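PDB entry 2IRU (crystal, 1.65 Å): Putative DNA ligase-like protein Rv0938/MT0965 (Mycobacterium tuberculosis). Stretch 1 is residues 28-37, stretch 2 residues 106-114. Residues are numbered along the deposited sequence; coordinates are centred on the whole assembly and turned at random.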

# COMPACT_ATOMS: atom_id res chain seq x y z
N THR A 28 3.24 16.31 14.02
CA THR A 28 3.53 15.68 15.32
C THR A 28 2.93 14.28 15.46
O THR A 28 2.09 13.83 14.66
N LYS A 29 3.34 13.60 16.52
CA LYS A 29 2.72 12.31 16.84
C LYS A 29 1.21 12.48 17.00
O LYS A 29 0.44 11.65 16.49
N SER A 30 0.76 13.56 17.64
CA SER A 30 -0.68 13.84 17.79
C SER A 30 -1.39 13.95 16.43
O SER A 30 -2.48 13.38 16.21
N ASP A 31 -0.75 14.66 15.51
CA ASP A 31 -1.29 14.78 14.14
C ASP A 31 -1.50 13.40 13.52
O ASP A 31 -2.52 13.13 12.87
N ILE A 32 -0.48 12.56 13.67
CA ILE A 32 -0.50 11.22 13.07
C ILE A 32 -1.56 10.31 13.72
O ILE A 32 -2.29 9.55 13.02
N PHE A 33 -1.66 10.40 15.04
CA PHE A 33 -2.68 9.67 15.82
C PHE A 33 -4.07 10.02 15.30
O PHE A 33 -4.92 9.15 15.01
N ASP A 34 -4.31 11.32 15.12
CA ASP A 34 -5.63 11.75 14.67
C ASP A 34 -5.82 11.34 13.21
O ASP A 34 -6.90 10.98 12.82
N TYR A 35 -4.76 11.39 12.43
CA TYR A 35 -4.90 10.98 11.03
C TYR A 35 -5.32 9.53 10.88
O TYR A 35 -6.29 9.21 10.15
N TYR A 36 -4.62 8.64 11.58
CA TYR A 36 -4.92 7.22 11.43
C TYR A 36 -6.33 6.92 12.04
O TYR A 36 -7.09 6.07 11.53
N ALA A 37 -6.72 7.64 13.08
CA ALA A 37 -8.12 7.56 13.54
C ALA A 37 -9.10 7.97 12.45
O ALA A 37 -10.14 7.33 12.27
N ALA A 106 0.21 4.29 14.96
CA ALA A 106 0.60 5.68 15.16
C ALA A 106 1.51 5.83 16.38
O ALA A 106 2.53 6.48 16.31
N GLN A 107 1.13 5.19 17.49
CA GLN A 107 1.92 5.26 18.70
C GLN A 107 3.37 4.72 18.50
O GLN A 107 4.33 5.22 19.10
N GLN A 108 3.49 3.70 17.65
CA GLN A 108 4.75 3.03 17.29
C GLN A 108 5.65 3.94 16.41
O GLN A 108 6.82 3.56 16.12
N ALA A 109 5.13 5.08 15.95
CA ALA A 109 5.82 5.89 14.90
C ALA A 109 6.03 5.03 13.63
O ALA A 109 6.97 5.23 12.85
N ALA A 110 5.14 4.06 13.44
CA ALA A 110 5.13 3.25 12.19
C ALA A 110 4.41 4.11 11.14
O ALA A 110 3.18 3.94 10.89
N LEU A 111 5.14 5.08 10.58
CA LEU A 111 4.52 6.00 9.60
C LEU A 111 3.96 5.20 8.45
O LEU A 111 2.89 5.54 7.92
N GLU A 112 4.68 4.15 8.08
CA GLU A 112 4.28 3.32 6.92
C GLU A 112 3.74 1.95 7.31
O GLU A 112 4.33 1.25 8.16
N VAL A 113 2.62 1.61 6.69
CA VAL A 113 2.07 0.22 6.75
C VAL A 113 2.17 -0.37 5.33
O VAL A 113 1.69 0.25 4.38
N HIS A 114 2.78 -1.54 5.20
CA HIS A 114 2.94 -2.23 3.92
C HIS A 114 2.24 -3.58 4.02
O HIS A 114 2.34 -4.25 5.06

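The contact follows a simple rule: a small apolar centre, with a polar anchor toward each end of the helix segment 29-37. A106 is that centre. A106 CB points toward the helix and sits 3.8 Å from F33 CA, and the CA atoms of F33 and A106, the nearest pair across the stretches, are 5.2 Å apart. Around this methyl gather I32 CG2, 4.2 Å from A106 CB, Y36 CD2, 4.1 Å from A106 CB, and F33 CD1, 4.0 Å from A106 CB. I32 (m, m) and Y36 (m) point toward the second stretch, while F33 (t) leaves sideways and meets the methyl obliquely. L111 starts away, yet its m, t rotamer brings L111 CD2 back to 4.5 Å from I32 CG2, extending the apolar patch.

K29 provides the first anchor. Its CA-to-CB bond runs sideways, but the m, t, p, t chain carries the amine to Q107, where K29 NZ donates to the backbone O of Q107 at 3.2 Å and to OE1 of Q107 at 2.9 Å. The CA-to-CB bond of Q107 (t, p) also points sideways, but the end of the side chain comes nearer and presents OE1 to K29 NZ. One buried lysine thus serves a carbonyl near the helix end and a side-chain acceptor; K29 NZ and Q107 OE1 and NE2 also have partners elsewhere in the structure.

Y36 is the other anchor. Y36 OH donates to L111 O at 2.7 Å, and that oxygen lies at the ring edge, near its plane, so the buried phenol meets a backbone carbonyl while its ring also touches the A106 methyl. The hydroxyl has a further partner elsewhere in the structure.

Away from the contact, local polar groups satisfy one another. T28 (p) caps the helix, T28 OG1 accepting from D31 N at 3.0 Å, and D31 OD2 accepts from T28 N at 2.9 Å. H114 NE2 donates to E112 OE1 at 2.8 Å.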

# COMPACT_ATOMS: atom_id res chain seq x y z
CB THR A 28 2.92 16.48 16.48
OG1 THR A 28 1.48 16.47 16.36
CG2 THR A 28 3.42 17.93 16.52
CB LYS A 29 3.32 11.70 18.10
CG LYS A 29 4.71 11.17 17.94
CD LYS A 29 5.11 10.33 19.15
CE LYS A 29 4.38 8.96 19.21
NZ LYS A 29 4.72 8.07 20.45
CB SER A 30 -0.92 15.10 18.63
OG SER A 30 -2.30 15.30 18.88
CB ASP A 31 -0.34 15.57 13.25
CG ASP A 31 -0.32 17.07 13.59
OD1 ASP A 31 -1.37 17.63 13.99
OD2 ASP A 31 0.75 17.67 13.39
CB ILE A 32 0.95 10.65 13.08
CG1 ILE A 32 1.90 11.58 12.26
CG2 ILE A 32 1.03 9.22 12.65
CD1 ILE A 32 1.49 11.86 10.86
CB PHE A 33 -2.50 10.03 17.30
CG PHE A 33 -3.18 9.07 18.29
CD1 PHE A 33 -2.65 7.80 18.55
CD2 PHE A 33 -4.26 9.52 19.05
CE1 PHE A 33 -3.24 6.98 19.54
CE2 PHE A 33 -4.85 8.69 20.02
CZ PHE A 33 -4.32 7.43 20.25
CB ASP A 34 -5.79 13.27 14.85
CG ASP A 34 -6.16 13.66 16.31
OD1 ASP A 34 -6.45 12.76 17.14
OD2 ASP A 34 -6.18 14.87 16.60
CB TYR A 35 -3.62 11.25 10.25
CG TYR A 35 -3.71 10.63 8.88
CD1 TYR A 35 -4.42 11.26 7.83
CD2 TYR A 35 -3.06 9.41 8.60
CE1 TYR A 35 -4.48 10.66 6.52
CE2 TYR A 35 -3.13 8.79 7.32
CZ TYR A 35 -3.84 9.43 6.29
OH TYR A 35 -3.98 8.85 5.04
CB TYR A 36 -3.80 6.37 12.02
CG TYR A 36 -2.70 6.11 11.01
CD1 TYR A 36 -3.02 5.53 9.76
CD2 TYR A 36 -1.37 6.41 11.29
CE1 TYR A 36 -2.04 5.26 8.81
CE2 TYR A 36 -0.36 6.13 10.33
CZ TYR A 36 -0.71 5.55 9.10
OH TYR A 36 0.24 5.31 8.11
CB ALA A 37 -8.33 8.41 14.77
CB ALA A 106 -0.63 6.52 15.35
CB GLN A 107 1.18 4.55 19.85
CG GLN A 107 2.07 4.22 21.07
CD GLN A 107 2.77 5.43 21.69
OE1 GLN A 107 2.45 6.60 21.42
NE2 GLN A 107 3.75 5.14 22.56
CB GLN A 108 4.43 1.72 16.50
CG GLN A 108 3.92 0.53 17.36
CD GLN A 108 5.09 -0.14 18.06
OE1 GLN A 108 5.34 0.09 19.27
NE2 GLN A 108 5.87 -0.86 17.28
CB ALA A 109 7.15 6.48 15.42
CB ALA A 110 4.44 1.88 12.39
CB LEU A 111 5.56 7.04 9.08
CG LEU A 111 6.23 7.84 10.20
CD1 LEU A 111 7.20 8.86 9.57
CD2 LEU A 111 5.16 8.51 11.15
CB GLU A 112 5.46 3.14 5.97
CG GLU A 112 5.86 4.49 5.35
CD GLU A 112 6.87 4.38 4.22
OE1 GLU A 112 7.40 3.28 3.99
OE2 GLU A 112 7.19 5.43 3.60
CB VAL A 113 0.61 0.23 7.24
CG1 VAL A 113 -0.00 -1.18 7.26
CG2 VAL A 113 0.55 0.91 8.60
CB HIS A 114 4.42 -2.48 3.64
CG HIS A 114 5.23 -1.23 3.49
ND1 HIS A 114 5.87 -0.89 2.31
CD2 HIS A 114 5.54 -0.25 4.38
CE1 HIS A 114 6.52 0.25 2.48
NE2 HIS A 114 6.36 0.65 3.73